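Ammonium transporter (Kuenenia stuttgartiensis, PDB 6EU6) probably senses ammonium at the membrane as the Amt-type sensor part of a histidine kinase and passes the signal on to it. Local coordinates at residues Y30-S35 and I41-R46; V61-M66 and Y94-F99; A133-I138 and H171-W176; V278-S283 and V293-I298. One frame throughout, in Å; residues are numbered along the deposited sequence.

Contact 1 (Y30-S35 and I41-R46); sequences YETGFS and ISIALR. With SO4 (sulfate ion), chain H.
Glu31 lays its side chain against Ile43, crossing it at about a right angle. OE1 of Glu31 stands 3.4 Å from CD1 of Ile43, and CB of Glu31 lies 3.9 Å from its CG1. This carboxylate is buried but not bare. OE1 is hydrogen-bonded to Thr112 and Asn47, and OE2 to an ammonium ion, probably from the crystallisation liquor. These partners probably fix its rotation beside the isoleucine. Thr32 comes next and slides past Ile43 in the opposite direction, with OG1 3.8 Å from CG2 of Ile43. That hydroxyl bonds to the carbonyl of Thr28, one turn earlier. At the end of the segment, OG of Ser35 is 4.0 Å from the same CG2. CG1 of Ile43 runs anti to the backbone N (chi1 -163°), which sends CD1 to Glu31 and leaves CG2 for Thr32 and Ser35. No hydrogen bond joins the two segments. Beyond the contact, NE of Arg46 donates to O4 of a sulfate, probably of like origin, at 2.7 Å, at the edge of the guanidinium. The short segment axes approach to 9.0 Å at closest, at 166°: an antiparallel helical hairpin, formed by helices 2-34 and 40-67 of the Amt fold.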
loop_
_atom_site.group_PDB
_atom_site.type_symbol
_atom_site.label_atom_id
_atom_site.label_comp_id
_atom_site.label_asym_id
_atom_site.label_seq_id
_atom_site.Cartn_x
_atom_site.Cartn_y
_atom_site.Cartn_z
ATOM N N TYR A 30 12.240 4.821 -2.703
ATOM C CA TYR A 30 13.581 4.649 -2.139
ATOM C C TYR A 30 14.625 5.388 -3.012
ATOM O O TYR A 30 15.430 6.209 -2.510
ATOM C CB TYR A 30 13.885 3.163 -2.078
ATOM C CG TYR A 30 15.060 2.819 -1.235
ATOM C CD1 TYR A 30 14.911 2.704 0.124
ATOM C CD2 TYR A 30 16.353 2.636 -1.808
ATOM C CE1 TYR A 30 15.947 2.313 0.933
ATOM C CE2 TYR A 30 17.443 2.258 -1.001
ATOM C CZ TYR A 30 17.229 2.118 0.362
ATOM O OH TYR A 30 18.225 1.809 1.215
ATOM N N GLU A 31 14.619 5.074 -4.317
ATOM C CA GLU A 31 15.573 5.675 -5.175
ATOM C C GLU A 31 15.392 7.206 -5.277
ATOM O O GLU A 31 16.400 7.906 -5.325
ATOM C CB GLU A 31 15.604 5.055 -6.582
ATOM C CG GLU A 31 15.821 3.540 -6.563
ATOM C CD GLU A 31 15.729 2.858 -7.966
ATOM O OE1 GLU A 31 15.819 3.666 -9.004
ATOM O OE2 GLU A 31 15.621 1.545 -7.977
ATOM N N THR A 32 14.142 7.694 -5.359
ATOM C CA THR A 32 13.877 9.105 -5.421
ATOM C C THR A 32 14.397 9.744 -4.103
ATOM O O THR A 32 15.117 10.727 -4.116
ATOM C CB THR A 32 12.426 9.361 -5.601
ATOM O OG1 THR A 32 11.949 8.762 -6.787
ATOM C CG2 THR A 32 12.122 10.903 -5.661
ATOM N N GLY A 33 14.099 9.133 -2.958
ATOM C CA GLY A 33 14.606 9.627 -1.698
ATOM C C GLY A 33 16.112 9.776 -1.617
ATOM O O GLY A 33 16.651 10.757 -1.068
ATOM N N PHE A 34 16.811 8.766 -2.119
ATOM C CA PHE A 34 18.283 8.740 -2.145
ATOM C C PHE A 34 18.878 9.713 -3.209
ATOM O O PHE A 34 20.029 9.946 -3.226
ATOM C CB PHE A 34 18.807 7.320 -2.419
ATOM C CG PHE A 34 19.173 6.556 -1.199
ATOM C CD1 PHE A 34 18.192 5.905 -0.450
ATOM C CD2 PHE A 34 20.491 6.443 -0.800
ATOM C CE1 PHE A 34 18.516 5.182 0.676
ATOM C CE2 PHE A 34 20.822 5.718 0.342
ATOM C CZ PHE A 34 19.826 5.082 1.081
ATOM N N SER A 35 18.074 10.237 -4.079
ATOM C CA SER A 35 18.565 11.028 -5.179
ATOM C C SER A 35 18.684 12.510 -4.761
ATOM O O SER A 35 18.097 12.975 -3.782
ATOM C CB SER A 35 17.644 10.878 -6.399
ATOM O OG SER A 35 16.624 11.869 -6.511
ATOM N N ILE A 41 12.669 13.669 -10.818
ATOM C CA ILE A 41 11.779 13.379 -11.942
ATOM C C ILE A 41 12.330 12.251 -12.764
ATOM O O ILE A 41 11.540 11.329 -13.138
ATOM C CB ILE A 41 11.479 14.661 -12.814
ATOM C CG1 ILE A 41 10.819 15.751 -11.926
ATOM C CG2 ILE A 41 10.558 14.315 -13.986
ATOM C CD1 ILE A 41 10.694 17.126 -12.620
ATOM N N SER A 42 13.625 12.271 -13.126
ATOM C CA SER A 42 14.108 11.268 -14.057
ATOM C C SER A 42 14.029 9.900 -13.383
ATOM O O SER A 42 13.761 8.909 -14.004
ATOM C CB SER A 42 15.565 11.440 -14.507
ATOM O OG SER A 42 16.411 11.470 -13.392
ATOM N N ILE A 43 14.362 9.832 -12.107
ATOM C CA ILE A 43 14.396 8.558 -11.474
ATOM C C ILE A 43 12.959 7.994 -11.276
ATOM O O ILE A 43 12.738 6.786 -11.424
ATOM C CB ILE A 43 15.378 8.563 -10.265
ATOM C CG1 ILE A 43 15.741 7.132 -9.865
ATOM C CG2 ILE A 43 14.840 9.366 -9.130
ATOM C CD1 ILE A 43 16.661 6.389 -10.845
ATOM N N ALA A 44 11.972 8.842 -11.007
ATOM C CA ALA A 44 10.602 8.357 -10.893
ATOM C C ALA A 44 10.158 7.747 -12.218
ATOM O O ALA A 44 9.607 6.634 -12.280
ATOM C CB ALA A 44 9.641 9.473 -10.467
ATOM N N LEU A 45 10.452 8.440 -13.294
ATOM C CA LEU A 45 10.062 7.997 -14.616
ATOM C C LEU A 45 10.762 6.733 -15.106
ATOM O O LEU A 45 10.109 5.911 -15.754
ATOM C CB LEU A 45 10.265 9.101 -15.631
ATOM C CG LEU A 45 9.338 10.272 -15.295
ATOM C CD1 LEU A 45 9.621 11.375 -16.299
ATOM C CD2 LEU A 45 7.854 9.912 -15.288
ATOM N N ARG A 46 12.074 6.586 -14.831
ATOM C CA ARG A 46 12.786 5.359 -15.204
ATOM C C ARG A 46 12.185 4.144 -14.518
ATOM O O ARG A 46 12.036 3.067 -15.117
ATOM C CB ARG A 46 14.297 5.496 -14.916
ATOM C CG ARG A 46 14.954 6.449 -15.893
ATOM C CD ARG A 46 16.261 6.952 -15.352
ATOM N NE ARG A 46 16.805 7.930 -16.265
ATOM C CZ ARG A 46 18.084 8.278 -16.369
ATOM N NH1 ARG A 46 19.050 7.766 -15.567
ATOM N NH2 ARG A 46 18.405 9.129 -17.341
HETATM S S SO4 H . 15.768 10.891 -18.351
HETATM O O1 SO4 H . 14.926 11.593 -17.415
HETATM O O2 SO4 H . 17.156 11.450 -18.226
HETATM O O3 SO4 H . 15.262 11.111 -19.724
HETATM O O4 SO4 H . 15.590 9.439 -18.100
#

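Contact 2 (V61-M66 and Y94-F99); sequences VGFGFM and YSFFFF
Phe63 and Phe97 make the tight part of this contact. CE2 of Phe97 lies 3.2 Å from CG of Phe63, and CD2 of Phe97 sits 3.3 Å above the centre of the Phe63 ring. The ring centroids are 4.2 Å apart and the planes meet at 40°, so the pair is oblique. The CA-CB bond of Phe63 points toward the other helix, and with CG anti to the backbone N (chi1 -176°) the ring reaches Phe97. Every carbon of the Phe63 ring has a Phe97 carbon within 4 Å. The looser part is the approach of Phe96. It comes to the edge of the Phe63 ring, where CE2 of Phe96 is 3.7 Å from CE1 of Phe63, and it covers much less surface. This looser side is buried too: other aromatic rings continue the cluster, and a MES molecule, probably from the crystallisation liquor, lies about 5 Å from the side chain of Phe96. Phe67 meets both Phe63 and Phe96, and Phe148 stacks on Phe96. The contact joins helix 40-67 to helix 93-114; Phe59 of the former and Leu240 of the second subunit also pack on Phe97.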
loop_
_atom_site.group_PDB
_atom_site.type_symbol
_atom_site.label_atom_id
_atom_site.label_comp_id
_atom_site.label_asym_id
_atom_site.label_seq_id
_atom_site.Cartn_x
_atom_site.Cartn_y
_atom_site.Cartn_z
ATOM N N VAL A 61 9.234 -13.374 -24.062
ATOM C CA VAL A 61 10.297 -14.390 -24.068
ATOM C C VAL A 61 10.828 -14.867 -22.750
ATOM O O VAL A 61 11.188 -16.077 -22.594
ATOM C CB VAL A 61 11.461 -13.984 -24.981
ATOM C CG1 VAL A 61 10.928 -13.596 -26.333
ATOM C CG2 VAL A 61 12.222 -12.850 -24.421
ATOM N N GLY A 62 10.869 -13.976 -21.767
ATOM C CA GLY A 62 11.542 -14.351 -20.512
ATOM C C GLY A 62 10.971 -15.566 -19.820
ATOM O O GLY A 62 11.695 -16.459 -19.384
ATOM N N PHE A 63 9.647 -15.602 -19.658
ATOM C CA PHE A 63 9.041 -16.694 -18.968
ATOM C C PHE A 63 9.388 -18.021 -19.698
ATOM O O PHE A 63 9.628 -19.042 -19.046
ATOM C CB PHE A 63 7.541 -16.525 -18.849
ATOM C CG PHE A 63 6.868 -17.615 -18.045
ATOM C CD1 PHE A 63 6.741 -17.503 -16.649
ATOM C CD2 PHE A 63 6.361 -18.777 -18.661
ATOM C CE1 PHE A 63 6.146 -18.489 -15.906
ATOM C CE2 PHE A 63 5.822 -19.790 -17.917
ATOM C CZ PHE A 63 5.675 -19.657 -16.530
ATOM N N GLY A 64 9.376 -18.011 -21.029
ATOM C CA GLY A 64 9.629 -19.248 -21.759
ATOM C C GLY A 64 11.054 -19.743 -21.566
ATOM O O GLY A 64 11.270 -20.887 -21.212
ATOM N N PHE A 65 12.005 -18.840 -21.704
ATOM C CA PHE A 65 13.402 -19.178 -21.478
ATOM C C PHE A 65 13.620 -19.732 -20.085
ATOM O O PHE A 65 14.452 -20.629 -19.890
ATOM C CB PHE A 65 14.312 -17.983 -21.648
ATOM C CG PHE A 65 14.574 -17.569 -23.071
ATOM C CD1 PHE A 65 14.324 -18.398 -24.159
ATOM C CD2 PHE A 65 15.141 -16.334 -23.324
ATOM C CE1 PHE A 65 14.588 -17.985 -25.470
ATOM C CE2 PHE A 65 15.473 -15.939 -24.624
ATOM C CZ PHE A 65 15.180 -16.769 -25.728
ATOM N N MET A 66 12.901 -19.186 -19.104
ATOM C CA MET A 66 13.125 -19.512 -17.712
ATOM C C MET A 66 12.437 -20.835 -17.293
ATOM O O MET A 66 13.005 -21.658 -16.587
ATOM C CB MET A 66 12.562 -18.385 -16.827
ATOM C CG MET A 66 12.907 -18.566 -15.338
ATOM S SD MET A 66 12.919 -16.899 -14.555
ATOM C CE MET A 66 13.192 -17.338 -12.809
ATOM N N TYR A 94 -1.754 -19.022 -14.709
ATOM C CA TYR A 94 -1.596 -17.587 -14.791
ATOM C C TYR A 94 -1.101 -16.935 -13.514
ATOM O O TYR A 94 -0.377 -16.002 -13.585
ATOM C CB TYR A 94 -2.879 -16.931 -15.237
ATOM C CG TYR A 94 -3.310 -17.411 -16.562
ATOM C CD1 TYR A 94 -2.679 -16.987 -17.685
ATOM C CD2 TYR A 94 -4.298 -18.339 -16.677
ATOM C CE1 TYR A 94 -3.052 -17.445 -18.909
ATOM C CE2 TYR A 94 -4.684 -18.800 -17.897
ATOM C CZ TYR A 94 -4.047 -18.352 -19.001
ATOM O OH TYR A 94 -4.421 -18.805 -20.207
ATOM N N SER A 95 -1.517 -17.446 -12.373
ATOM C CA SER A 95 -1.094 -16.913 -11.101
ATOM C C SER A 95 0.416 -17.053 -10.960
ATOM O O SER A 95 1.083 -16.133 -10.623
ATOM C CB SER A 95 -1.856 -17.593 -9.985
ATOM O OG SER A 95 -3.227 -17.454 -10.227
ATOM N N PHE A 96 0.917 -18.242 -11.233
ATOM C CA PHE A 96 2.349 -18.513 -11.231
ATOM C C PHE A 96 3.028 -17.583 -12.211
ATOM O O PHE A 96 4.082 -17.029 -11.938
ATOM C CB PHE A 96 2.604 -19.937 -11.650
ATOM C CG PHE A 96 4.042 -20.301 -11.643
ATOM C CD1 PHE A 96 4.683 -20.677 -10.463
ATOM C CD2 PHE A 96 4.773 -20.252 -12.807
ATOM C CE1 PHE A 96 6.033 -21.046 -10.491
ATOM C CE2 PHE A 96 6.128 -20.590 -12.841
ATOM C CZ PHE A 96 6.754 -21.012 -11.684
ATOM N N PHE A 97 2.465 -17.460 -13.408
ATOM C CA PHE A 97 3.056 -16.639 -14.443
ATOM C C PHE A 97 3.203 -15.159 -13.982
ATOM O O PHE A 97 4.272 -14.553 -14.162
ATOM C CB PHE A 97 2.194 -16.692 -15.683
ATOM C CG PHE A 97 2.837 -16.129 -16.886
ATOM C CD1 PHE A 97 2.746 -14.800 -17.186
ATOM C CD2 PHE A 97 3.467 -16.969 -17.789
ATOM C CE1 PHE A 97 3.330 -14.269 -18.319
ATOM C CE2 PHE A 97 4.007 -16.450 -18.946
ATOM C CZ PHE A 97 3.969 -15.082 -19.196
ATOM N N PHE A 98 2.163 -14.624 -13.334
ATOM C CA PHE A 98 2.216 -13.239 -12.959
ATOM C C PHE A 98 3.184 -13.030 -11.801
ATOM O O PHE A 98 3.903 -12.022 -11.771
ATOM C CB PHE A 98 0.821 -12.708 -12.602
ATOM C CG PHE A 98 0.816 -11.232 -12.290
ATOM C CD1 PHE A 98 1.340 -10.298 -13.194
ATOM C CD2 PHE A 98 0.410 -10.779 -11.057
ATOM C CE1 PHE A 98 1.430 -8.950 -12.884
ATOM C CE2 PHE A 98 0.479 -9.419 -10.745
ATOM C CZ PHE A 98 0.975 -8.507 -11.660
ATOM N N PHE A 99 3.144 -13.952 -10.850
ATOM C CA PHE A 99 4.115 -14.004 -9.758
ATOM C C PHE A 99 5.559 -13.966 -10.248
ATOM O O PHE A 99 6.358 -13.122 -9.828
ATOM C CB PHE A 99 3.828 -15.199 -8.879
ATOM C CG PHE A 99 4.629 -15.227 -7.577
ATOM C CD1 PHE A 99 4.272 -14.449 -6.502
ATOM C CD2 PHE A 99 5.729 -16.030 -7.448
ATOM C CE1 PHE A 99 5.015 -14.499 -5.278
ATOM C CE2 PHE A 99 6.448 -16.099 -6.247
ATOM C CZ PHE A 99 6.107 -15.297 -5.160
#

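Contact 3 (A133-I138 and H171-W176); sequences AIIYPI and HSIGGW
Between segments 133-138 and 171-176 the CA atoms come closest at Tyr136 and Ile173, 6.8 Å apart, and the first helix has a wider pi-type turn at 133-135 and a kink at Pro137. As a proline, residue 137 has no backbone N-H to give to the turn before. Ile173 carries its whole side of the contact through one methyl group. Its CG2 lies 4.0 Å from CG2 of Ile135, methyl to methyl, while the two side chains run obliquely to one another. In both isoleucines CG2 is anti to the backbone N, with CG1 beside that N (chi1 -60° in Ile135 and -73° in Ile173). The same branch therefore meets from each helix. Tyr136 flanks this pair. CG2 of Ile173 sits at the edge of the Tyr136 ring, 4.4 Å from CD1 of Tyr136. The methyl lies beside both the CA and the near rim of that ring. The contact is small, wholly apolar and buried, with no hydrogen bond across it. Two residues before Ile173, ND1 of His171 bonds to ND1 of His326 on helix 322-340: the twin-histidine pair of the Amt family, which lines the ammonium pore in relatives and probably does so here. Some polar ties run to helix 353-385. There Trp370 NE1 bonds to the carbonyl of Ile135, and Ser371 OG bonds to that of Ile173, so this helix bridges both backbones. Helix 93-114 packs on Tyr136 through Phe103, Ala104 and Ala107. Helix 40-67 brings Met66 against Tyr136 and Pro137.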
loop_
_atom_site.group_PDB
_atom_site.type_symbol
_atom_site.label_atom_id
_atom_site.label_comp_id
_atom_site.label_asym_id
_atom_site.label_seq_id
_atom_site.Cartn_x
_atom_site.Cartn_y
_atom_site.Cartn_z
ATOM N N ALA A 133 15.201 -10.371 -20.930
ATOM C CA ALA A 133 15.164 -11.278 -22.105
ATOM C C ALA A 133 16.224 -12.366 -22.049
ATOM O O ALA A 133 15.948 -13.438 -22.512
ATOM C CB ALA A 133 15.310 -10.471 -23.421
ATOM N N ILE A 134 17.370 -12.100 -21.422
ATOM C CA ILE A 134 18.585 -12.953 -21.474
ATOM C C ILE A 134 19.151 -13.344 -20.115
ATOM O O ILE A 134 19.035 -14.500 -19.684
ATOM C CB ILE A 134 19.664 -12.291 -22.372
ATOM C CG1 ILE A 134 19.136 -12.371 -23.823
ATOM C CG2 ILE A 134 20.970 -13.084 -22.330
ATOM C CD1 ILE A 134 19.551 -11.244 -24.632
ATOM N N ILE A 135 19.722 -12.386 -19.428
ATOM C CA ILE A 135 20.475 -12.685 -18.183
ATOM C C ILE A 135 19.581 -13.352 -17.158
ATOM O O ILE A 135 19.870 -14.472 -16.683
ATOM C CB ILE A 135 21.158 -11.426 -17.598
ATOM C CG1 ILE A 135 22.148 -10.847 -18.617
ATOM C CG2 ILE A 135 21.817 -11.703 -16.267
ATOM C CD1 ILE A 135 22.798 -9.579 -18.141
ATOM N N TYR A 136 18.472 -12.666 -16.806
ATOM C CA TYR A 136 17.627 -13.179 -15.692
ATOM C C TYR A 136 16.954 -14.523 -15.986
ATOM O O TYR A 136 17.037 -15.468 -15.164
ATOM C CB TYR A 136 16.601 -12.079 -15.264
ATOM C CG TYR A 136 15.636 -12.556 -14.279
ATOM C CD1 TYR A 136 15.992 -12.691 -12.960
ATOM C CD2 TYR A 136 14.369 -12.974 -14.678
ATOM C CE1 TYR A 136 15.105 -13.203 -12.040
ATOM C CE2 TYR A 136 13.450 -13.520 -13.767
ATOM C CZ TYR A 136 13.818 -13.607 -12.423
ATOM O OH TYR A 136 12.915 -14.088 -11.472
ATOM N N PRO A 137 16.216 -14.621 -17.090
ATOM C CA PRO A 137 15.504 -15.861 -17.255
ATOM C C PRO A 137 16.410 -17.122 -17.572
ATOM O O PRO A 137 16.044 -18.221 -17.217
ATOM C CB PRO A 137 14.573 -15.589 -18.458
ATOM C CG PRO A 137 15.304 -14.567 -19.263
ATOM C CD PRO A 137 16.082 -13.721 -18.247
ATOM N N ILE A 138 17.565 -16.934 -18.184
ATOM C CA ILE A 138 18.451 -18.093 -18.434
ATOM C C ILE A 138 19.090 -18.599 -17.138
ATOM O O ILE A 138 18.987 -19.776 -16.824
ATOM C CB ILE A 138 19.511 -17.765 -19.510
ATOM C CG1 ILE A 138 18.809 -17.625 -20.849
ATOM C CG2 ILE A 138 20.571 -18.874 -19.563
ATOM C CD1 ILE A 138 19.619 -16.942 -21.945
ATOM N N HIS A 171 18.065 -11.046 -6.721
ATOM C CA HIS A 171 18.737 -9.933 -6.161
ATOM C C HIS A 171 20.195 -9.879 -6.600
ATOM O O HIS A 171 20.663 -8.873 -7.084
ATOM C CB HIS A 171 18.525 -10.026 -4.647
ATOM C CG HIS A 171 17.101 -9.708 -4.280
ATOM N ND1 HIS A 171 16.550 -8.460 -4.450
ATOM C CD2 HIS A 171 16.129 -10.480 -3.759
ATOM C CE1 HIS A 171 15.299 -8.474 -4.050
ATOM N NE2 HIS A 171 15.004 -9.699 -3.668
ATOM N N SER A 172 20.956 -10.949 -6.406
ATOM C CA SER A 172 22.378 -10.905 -6.889
ATOM C C SER A 172 22.463 -10.733 -8.380
ATOM O O SER A 172 23.258 -9.905 -8.899
ATOM C CB SER A 172 23.193 -12.094 -6.405
ATOM O OG SER A 172 23.295 -12.022 -4.998
ATOM N N ILE A 173 21.621 -11.441 -9.106
ATOM C CA ILE A 173 21.625 -11.280 -10.557
ATOM C C ILE A 173 21.394 -9.841 -10.977
ATOM O O ILE A 173 22.128 -9.287 -11.796
ATOM C CB ILE A 173 20.560 -12.210 -11.176
ATOM C CG1 ILE A 173 21.067 -13.669 -11.099
ATOM C CG2 ILE A 173 20.246 -11.815 -12.628
ATOM C CD1 ILE A 173 22.139 -14.053 -12.147
ATOM N N GLY A 174 20.333 -9.222 -10.454
ATOM C CA GLY A 174 20.098 -7.823 -10.729
ATOM C C GLY A 174 21.197 -6.903 -10.223
ATOM O O GLY A 174 21.541 -5.936 -10.903
ATOM N N GLY A 175 21.776 -7.220 -9.050
ATOM C CA GLY A 175 22.777 -6.372 -8.430
ATOM C C GLY A 175 24.116 -6.392 -9.232
ATOM O O GLY A 175 24.744 -5.358 -9.375
ATOM N N TRP A 176 24.529 -7.559 -9.740
ATOM C CA TRP A 176 25.764 -7.670 -10.548
ATOM C C TRP A 176 25.611 -7.017 -11.930
ATOM O O TRP A 176 26.545 -6.384 -12.454
ATOM C CB TRP A 176 26.216 -9.152 -10.680
ATOM C CG TRP A 176 26.478 -9.837 -9.380
ATOM C CD1 TRP A 176 26.138 -11.120 -9.061
ATOM C CD2 TRP A 176 27.075 -9.290 -8.196
ATOM N NE1 TRP A 176 26.484 -11.393 -7.783
ATOM C CE2 TRP A 176 27.099 -10.323 -7.233
ATOM C CE3 TRP A 176 27.676 -8.070 -7.875
ATOM C CZ2 TRP A 176 27.602 -10.147 -5.969
ATOM C CZ3 TRP A 176 28.205 -7.912 -6.616
ATOM C CH2 TRP A 176 28.145 -8.935 -5.682
#

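Contact 4 (V278-S283 and V293-I298); sequences VAITAS and VAIGLI
Two consecutive membrane helices of the Amt fold, 266-280 and 289-312, pack together here close to the short link that joins them. Ile295 supplies the whole of the second segment's side, and all the contacts across the two segments converge on it. Its CG2 meets CB of Ala279 at 3.9 Å. The other branch extends further: CG1 is anti to the carbonyl carbon (chi1 -65°) and CD1 leads on to Ile280 and Ser283. CD1 of Ile280 comes to 4.0 Å from CD1 of Ile295, with the two isoleucine side chains crossing at about a right angle. The CA-CB bond of Ile280 does not aim at Ile295, but its chain bends back so that the terminal methyl arrives. Everything that touches is buried, and no hydrogen bond spans the segments. Phe340 of helix 322-340 also packs on Ile295, while Ala245 of helix 234-261 touches Ile280. The backbone of the first segment is tied to Phe164 and Ala165 by hydrogen bonds at Ala282 and Thr281. The last neighbour of Ile295 is polar: OG of Ser283 stands 3.8 Å from its CD1.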
loop_
_atom_site.group_PDB
_atom_site.type_symbol
_atom_site.label_atom_id
_atom_site.label_comp_id
_atom_site.label_asym_id
_atom_site.label_seq_id
_atom_site.Cartn_x
_atom_site.Cartn_y
_atom_site.Cartn_z
ATOM N N VAL A 278 16.984 -9.084 1.656
ATOM C CA VAL A 278 17.522 -9.798 0.493
ATOM C C VAL A 278 18.057 -11.149 0.973
ATOM O O VAL A 278 17.691 -12.189 0.445
ATOM C CB VAL A 278 18.589 -8.980 -0.229
ATOM C CG1 VAL A 278 19.391 -9.881 -1.171
ATOM C CG2 VAL A 278 17.952 -7.814 -1.027
ATOM N N ALA A 279 18.796 -11.149 2.077
ATOM C CA ALA A 279 19.434 -12.369 2.522
ATOM C C ALA A 279 18.466 -13.435 2.941
ATOM O O ALA A 279 18.616 -14.637 2.571
ATOM C CB ALA A 279 20.422 -12.088 3.635
ATOM N N ILE A 280 17.421 -13.019 3.669
ATOM C CA ILE A 280 16.448 -13.979 4.173
ATOM C C ILE A 280 15.569 -14.567 3.061
ATOM O O ILE A 280 14.988 -15.619 3.223
ATOM C CB ILE A 280 15.614 -13.405 5.317
ATOM C CG1 ILE A 280 15.016 -14.513 6.126
ATOM C CG2 ILE A 280 14.469 -12.515 4.774
ATOM C CD1 ILE A 280 16.032 -15.322 6.901
ATOM N N THR A 281 15.580 -13.922 1.898
ATOM C CA THR A 281 14.878 -14.386 0.728
ATOM C C THR A 281 15.387 -15.751 0.268
ATOM O O THR A 281 14.681 -16.491 -0.464
ATOM C CB THR A 281 14.991 -13.299 -0.409
ATOM O OG1 THR A 281 14.223 -12.135 0.006
ATOM C CG2 THR A 281 14.355 -13.650 -1.585
ATOM N N ALA A 282 16.622 -16.088 0.619
ATOM C CA ALA A 282 17.188 -17.403 0.159
ATOM C C ALA A 282 16.613 -18.549 0.960
ATOM O O ALA A 282 16.616 -19.668 0.490
ATOM C CB ALA A 282 18.691 -17.441 0.338
ATOM N N SER A 283 16.198 -18.289 2.196
ATOM C CA SER A 283 16.018 -19.357 3.138
ATOM C C SER A 283 14.841 -19.229 4.065
ATOM O O SER A 283 14.684 -20.034 4.984
ATOM C CB SER A 283 17.278 -19.481 3.987
ATOM O OG SER A 283 17.415 -18.337 4.799
ATOM N N VAL A 293 17.012 -14.164 12.803
ATOM C CA VAL A 293 17.645 -13.099 13.557
ATOM C C VAL A 293 19.199 -13.086 13.338
ATOM O O VAL A 293 19.817 -12.039 13.064
ATOM C CB VAL A 293 17.268 -13.208 15.024
ATOM C CG1 VAL A 293 18.192 -12.323 15.864
ATOM C CG2 VAL A 293 15.844 -12.833 15.254
ATOM N N ALA A 294 19.822 -14.259 13.413
ATOM C CA ALA A 294 21.283 -14.348 13.195
ATOM C C ALA A 294 21.661 -13.937 11.782
ATOM O O ALA A 294 22.642 -13.216 11.574
ATOM C CB ALA A 294 21.769 -15.736 13.521
ATOM N N ILE A 295 20.910 -14.411 10.796
ATOM C CA ILE A 295 21.156 -14.031 9.368
ATOM C C ILE A 295 21.043 -12.497 9.191
ATOM O O ILE A 295 21.882 -11.893 8.544
ATOM C CB ILE A 295 20.227 -14.748 8.394
ATOM C CG1 ILE A 295 20.528 -16.280 8.446
ATOM C CG2 ILE A 295 20.383 -14.205 6.940
ATOM C CD1 ILE A 295 19.430 -17.165 7.857
ATOM N N GLY A 296 20.038 -11.879 9.823
ATOM C CA GLY A 296 19.857 -10.438 9.780
ATOM C C GLY A 296 21.033 -9.674 10.383
ATOM O O GLY A 296 21.521 -8.710 9.794
ATOM N N LEU A 297 21.454 -10.098 11.562
ATOM C CA LEU A 297 22.561 -9.483 12.283
ATOM C C LEU A 297 23.853 -9.532 11.471
ATOM O O LEU A 297 24.495 -8.511 11.197
ATOM C CB LEU A 297 22.719 -10.200 13.582
ATOM C CG LEU A 297 23.917 -9.916 14.475
ATOM C CD1 LEU A 297 23.605 -10.587 15.823
ATOM C CD2 LEU A 297 25.259 -10.398 13.918
ATOM N N ILE A 298 24.174 -10.694 10.982
ATOM C CA ILE A 298 25.366 -10.873 10.186
ATOM C C ILE A 298 25.297 -10.081 8.861
ATOM O O ILE A 298 26.250 -9.408 8.461
ATOM C CB ILE A 298 25.504 -12.346 9.836
ATOM C CG1 ILE A 298 25.864 -13.170 11.059
ATOM C CG2 ILE A 298 26.595 -12.539 8.747
ATOM C CD1 ILE A 298 25.633 -14.678 10.803
#

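Overall arrangement
From the N terminus, contact 1 closes the short loop between helices 2-34 and 40-67. Contact 2 uses the far part of helix 40-67 and closes the longer link to helix 93-114; its centre is about 28 Å from that of contact 1. Contact 3 follows, bringing helix 121-144 to helix 167-185. Contact 4 closes the short link between helices 266-280 and 289-312. All four lie in series, so none nests in or crosses another. Contacts 2 and 3 touch: SD of Met66 is 3.5 Å from CE2 of Tyr136. Contacts 3 and 4 meet through His171 and Val278. Contacts 1 and 2 also reach the second subunit of the trimer.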